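Local coordinates for protein putative Semialdehyde dehydrogenase (Oryza sativa, PDB 2CVO) that probably catalyses the NADPH-dependent reduction of N-acetyl-glutamyl phosphate to N-acetyl-glutamate semialdehyde in chloroplast arginine biosynthesis, at residues 169-183 and 229-243. Sequence-based numbering, arbitrary orientation.
Sequences GCYPTSIQLPLVPLI and HRHVPEIEQGLSEAA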
# COMPACT_ATOMS: atom_id res chain seq x y z
N GLY A 169 8.86 -24.30 -8.00
CA GLY A 169 8.95 -22.96 -7.46
C GLY A 169 7.78 -22.17 -8.02
O GLY A 169 7.09 -22.65 -8.92
N CYS A 170 7.54 -20.96 -7.50
CA CYS A 170 6.42 -20.15 -7.97
C CYS A 170 6.55 -19.65 -9.41
O CYS A 170 5.68 -19.95 -10.24
CB CYS A 170 6.18 -18.97 -7.01
SG CYS A 170 7.68 -18.26 -6.30
N TYR A 171 7.60 -18.91 -9.72
CA TYR A 171 7.78 -18.41 -11.09
C TYR A 171 7.69 -19.54 -12.11
O TYR A 171 7.00 -19.42 -13.12
CB TYR A 171 9.13 -17.69 -11.24
CG TYR A 171 9.17 -16.30 -10.65
CD1 TYR A 171 8.31 -15.30 -11.12
CD2 TYR A 171 10.11 -15.96 -9.68
CE1 TYR A 171 8.39 -14.00 -10.63
CE2 TYR A 171 10.19 -14.66 -9.18
CZ TYR A 171 9.33 -13.68 -9.66
OH TYR A 171 9.42 -12.39 -9.20
N PRO A 172 8.40 -20.67 -11.86
CA PRO A 172 8.37 -21.81 -12.78
C PRO A 172 6.97 -22.37 -13.03
O PRO A 172 6.65 -22.81 -14.13
CB PRO A 172 9.29 -22.82 -12.10
CG PRO A 172 10.28 -21.94 -11.39
CD PRO A 172 9.39 -20.88 -10.79
N THR A 173 6.14 -22.36 -11.99
CA THR A 173 4.78 -22.86 -12.11
C THR A 173 3.96 -21.99 -13.07
O THR A 173 3.27 -22.51 -13.95
CB THR A 173 4.07 -22.89 -10.74
OG1 THR A 173 4.76 -23.79 -9.86
CG2 THR A 173 2.62 -23.33 -10.90
N SER A 174 4.05 -20.68 -12.89
CA SER A 174 3.29 -19.74 -13.72
C SER A 174 3.70 -19.76 -15.19
O SER A 174 2.88 -19.50 -16.07
CB SER A 174 3.44 -18.31 -13.18
OG SER A 174 4.77 -17.82 -13.33
N ILE A 175 4.96 -20.09 -15.44
CA ILE A 175 5.51 -20.13 -16.79
C ILE A 175 5.35 -21.46 -17.54
O ILE A 175 4.92 -21.48 -18.70
CB ILE A 175 7.01 -19.74 -16.75
CG1 ILE A 175 7.12 -18.28 -16.29
CG2 ILE A 175 7.66 -19.96 -18.12
CD1 ILE A 175 8.51 -17.87 -15.84
N GLN A 176 5.67 -22.58 -16.90
CA GLN A 176 5.56 -23.87 -17.57
C GLN A 176 4.13 -24.29 -17.92
O GLN A 176 3.91 -24.89 -18.96
CB GLN A 176 6.26 -24.96 -16.75
CG GLN A 176 7.77 -24.76 -16.68
CD GLN A 176 8.46 -25.75 -15.76
OE1 GLN A 176 8.80 -26.86 -16.16
NE2 GLN A 176 8.68 -25.34 -14.52
N LEU A 177 3.17 -23.96 -17.06
CA LEU A 177 1.79 -24.33 -17.33
C LEU A 177 1.37 -23.90 -18.74
O LEU A 177 0.87 -24.71 -19.52
CB LEU A 177 0.85 -23.73 -16.28
CG LEU A 177 0.90 -24.48 -14.94
CD1 LEU A 177 0.14 -23.73 -13.87
CD2 LEU A 177 0.31 -25.88 -15.13
N PRO A 178 1.57 -22.62 -19.10
CA PRO A 178 1.17 -22.24 -20.46
C PRO A 178 2.19 -22.61 -21.54
O PRO A 178 1.80 -23.04 -22.63
CB PRO A 178 0.97 -20.73 -20.34
CG PRO A 178 2.02 -20.34 -19.35
CD PRO A 178 1.90 -21.43 -18.29
N LEU A 179 3.48 -22.47 -21.24
CA LEU A 179 4.51 -22.76 -22.24
C LEU A 179 4.79 -24.21 -22.62
O LEU A 179 5.03 -24.51 -23.80
CB LEU A 179 5.83 -22.11 -21.83
CG LEU A 179 5.85 -20.58 -21.73
CD1 LEU A 179 7.30 -20.12 -21.63
CD2 LEU A 179 5.19 -19.97 -22.95
N VAL A 180 4.76 -25.12 -21.64
CA VAL A 180 5.04 -26.52 -21.92
C VAL A 180 4.14 -27.14 -23.00
O VAL A 180 4.63 -27.68 -23.98
CB VAL A 180 4.98 -27.36 -20.62
CG1 VAL A 180 5.15 -28.85 -20.94
CG2 VAL A 180 6.09 -26.92 -19.68
N PRO A 181 2.81 -27.07 -22.83
CA PRO A 181 1.96 -27.66 -23.86
C PRO A 181 2.12 -27.00 -25.23
O PRO A 181 2.08 -27.67 -26.26
CB PRO A 181 0.55 -27.50 -23.29
CG PRO A 181 0.67 -26.26 -22.44
CD PRO A 181 1.99 -26.50 -21.75
N LEU A 182 2.32 -25.68 -25.24
CA LEU A 182 2.48 -24.96 -26.49
C LEU A 182 3.76 -25.37 -27.21
O LEU A 182 3.79 -25.46 -28.44
CB LEU A 182 2.49 -23.44 -26.24
CG LEU A 182 1.16 -22.84 -25.80
CD1 LEU A 182 1.31 -21.34 -25.55
CD2 LEU A 182 0.10 -23.09 -26.87
N ILE A 183 4.81 -25.62 -26.44
CA ILE A 183 6.08 -26.03 -27.02
C ILE A 183 5.95 -27.46 -27.54
O ILE A 183 6.40 -27.76 -28.64
CB ILE A 183 7.23 -25.95 -25.99
CG1 ILE A 183 7.51 -24.49 -25.64
CG2 ILE A 183 8.49 -26.59 -26.55
CD1 ILE A 183 8.62 -24.30 -24.62
N HIS A 229 18.95 -15.86 -11.98
CA HIS A 229 18.01 -16.23 -10.93
C HIS A 229 17.90 -17.75 -10.91
O HIS A 229 17.86 -18.39 -11.96
CB HIS A 229 16.64 -15.59 -11.18
CG HIS A 229 15.68 -15.73 -10.05
ND1 HIS A 229 15.01 -16.91 -9.78
CD2 HIS A 229 15.28 -14.85 -9.10
CE1 HIS A 229 14.24 -16.74 -8.72
NE2 HIS A 229 14.38 -15.50 -8.29
N ARG A 230 17.88 -18.33 -9.71
CA ARG A 230 17.81 -19.78 -9.53
C ARG A 230 16.64 -20.49 -10.22
O ARG A 230 16.71 -21.69 -10.46
CB ARG A 230 17.78 -20.13 -8.04
CG ARG A 230 19.10 -19.92 -7.32
CD ARG A 230 18.93 -20.16 -5.82
NE ARG A 230 20.17 -19.99 -5.07
CZ ARG A 230 20.25 -20.04 -3.75
NH1 ARG A 230 19.15 -20.24 -3.03
NH2 ARG A 230 21.42 -19.89 -3.14
N HIS A 231 15.58 -19.76 -10.52
CA HIS A 231 14.43 -20.38 -11.17
C HIS A 231 14.65 -20.60 -12.67
O HIS A 231 13.92 -21.35 -13.30
CB HIS A 231 13.16 -19.54 -10.96
CG HIS A 231 12.60 -19.60 -9.57
ND1 HIS A 231 13.11 -20.43 -8.60
CD2 HIS A 231 11.55 -18.97 -9.01
CE1 HIS A 231 12.40 -20.31 -7.49
NE2 HIS A 231 11.44 -19.43 -7.72
N VAL A 232 15.67 -19.95 -13.23
CA VAL A 232 15.93 -20.09 -14.66
C VAL A 232 16.22 -21.53 -15.08
O VAL A 232 15.55 -22.08 -15.96
CB VAL A 232 17.10 -19.17 -15.11
CG1 VAL A 232 17.46 -19.44 -16.56
CG2 VAL A 232 16.69 -17.71 -14.95
N PRO A 233 17.20 -22.19 -14.44
CA PRO A 233 17.48 -23.57 -14.82
C PRO A 233 16.28 -24.49 -14.59
O PRO A 233 16.10 -25.48 -15.29
CB PRO A 233 18.69 -23.94 -13.96
CG PRO A 233 18.50 -23.08 -12.74
CD PRO A 233 18.07 -21.76 -13.32
N GLU A 234 15.44 -24.14 -13.62
CA GLU A 234 14.25 -24.93 -13.33
C GLU A 234 13.30 -24.80 -14.52
O GLU A 234 12.78 -25.79 -15.04
CB GLU A 234 13.58 -24.43 -12.05
CG GLU A 234 12.55 -25.39 -11.47
CD GLU A 234 11.82 -24.81 -10.28
OE1 GLU A 234 12.46 -24.11 -9.47
OE2 GLU A 234 10.60 -25.05 -10.13
N ILE A 235 13.07 -23.56 -14.94
CA ILE A 235 12.18 -23.28 -16.07
C ILE A 235 12.74 -23.91 -17.35
O ILE A 235 12.04 -24.63 -18.04
CB ILE A 235 12.02 -21.76 -16.29
CG1 ILE A 235 11.34 -21.14 -15.07
CG2 ILE A 235 11.22 -21.49 -17.55
CD1 ILE A 235 11.42 -19.63 -15.04
N GLU A 236 14.01 -23.63 -17.65
CA GLU A 236 14.63 -24.17 -18.85
C GLU A 236 14.58 -25.70 -18.87
O GLU A 236 14.40 -26.29 -19.93
CB GLU A 236 16.07 -23.67 -18.98
CG GLU A 236 16.18 -22.15 -19.10
CD GLU A 236 17.57 -21.67 -19.51
OE1 GLU A 236 18.57 -22.37 -19.20
OE2 GLU A 236 17.67 -20.59 -20.11
N GLN A 237 14.72 -26.34 -17.72
CA GLN A 237 14.66 -27.80 -17.65
C GLN A 237 13.33 -28.30 -18.20
O GLN A 237 13.29 -29.22 -19.01
CB GLN A 237 14.86 -28.28 -16.20
CG GLN A 237 14.59 -29.78 -15.99
CD GLN A 237 14.98 -30.27 -14.60
OE1 GLN A 237 16.16 -30.46 -14.29
NE2 GLN A 237 13.98 -30.46 -13.74
N GLY A 238 12.23 -27.69 -17.75
CA GLY A 238 10.92 -28.11 -18.21
C GLY A 238 10.67 -27.78 -19.68
O GLY A 238 10.06 -28.56 -20.41
N LEU A 239 11.13 -26.61 -20.11
CA LEU A 239 10.94 -26.20 -21.49
C LEU A 239 11.79 -27.03 -22.45
O LEU A 239 11.35 -27.37 -23.54
CB LEU A 239 11.27 -24.72 -21.66
CG LEU A 239 10.48 -23.74 -20.78
CD1 LEU A 239 10.85 -22.32 -21.16
CD2 LEU A 239 8.99 -23.97 -20.97
N SER A 240 13.02 -27.34 -22.03
CA SER A 240 13.92 -28.13 -22.86
C SER A 240 13.37 -29.54 -23.05
O SER A 240 13.47 -30.11 -24.14
CB SER A 240 15.31 -28.21 -22.23
OG SER A 240 15.97 -26.96 -22.33
N GLU A 241 12.79 -30.09 -21.99
CA GLU A 241 12.21 -31.42 -22.06
C GLU A 241 11.03 -31.41 -23.03
O GLU A 241 10.86 -32.34 -23.81
CB GLU A 241 11.72 -31.85 -20.68
CG GLU A 241 10.92 -33.14 -20.70
CD GLU A 241 10.48 -33.58 -19.32
OE1 GLU A 241 9.83 -32.78 -18.61
OE2 GLU A 241 10.78 -34.74 -18.96
N ALA A 242 10.23 -30.36 -22.97
CA ALA A 242 9.06 -30.23 -23.84
C ALA A 242 9.47 -29.99 -25.29
O ALA A 242 8.77 -30.38 -26.22
CB ALA A 242 8.18 -29.09 -23.36
N ALA A 243 10.62 -29.35 -25.48
CA ALA A 243 11.11 -29.04 -26.81
C ALA A 243 12.02 -30.11 -27.40
O ALA A 243 12.24 -30.14 -28.61
CB ALA A 243 11.86 -27.71 -26.78
O HOH W 1 9.38 -20.54 -5.31
O HOH W 2 11.34 -28.02 -14.60
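At the active-site end of the dimerisation domain, the helix headed by Cys170, the catalytic cysteine by similarity, packs alongside helix 231-243. The two run nearly parallel, at 19°, their axes 8.6 Å apart at closest approach. The backbone N-H of Gly169, the N-cap residue, donates to Glu234 OE2, with N and OE2 2.9 Å apart; the bond is almost straight and uses the syn lone pair of the carboxylate. Glu234 gets there on an extended chain, its CG anti to the backbone N (chi1 -165°). Tyr149 also bonds OE2 and Arg123 pairs with OE1, so three groups hold this buried acid; with an alanine in its place, Gly169 N and Arg123 would probably lose their mate and a gap open beside Pro172. The Pro172 ring wedges between Glu234 and His231, its CG lying over the His231 face, 4.1 Å from the centroid, as a CH-pi contact. At the edge of the His231 ring lie Tyr171 CD2 and Cys170 SG, the sulfur 4.2 Å from His231 NE2, while Tyr171 makes an offset edge-to-face pair with His229, the planes perpendicular. Both helices lie on the mixed sheet of this domain, where Ile175 and Val232 rest on Phe251. Farther along, Ile175 CD1 meets Ile235 CD1 tightly at 3.5 Å. Water 2 links Gln176 OE1 to Glu234 O, and Gln176 NE2 bonds the same Tyr149 hydroxyl. Leu239 CD2 fits against Leu179 CB and Ile183 CD1.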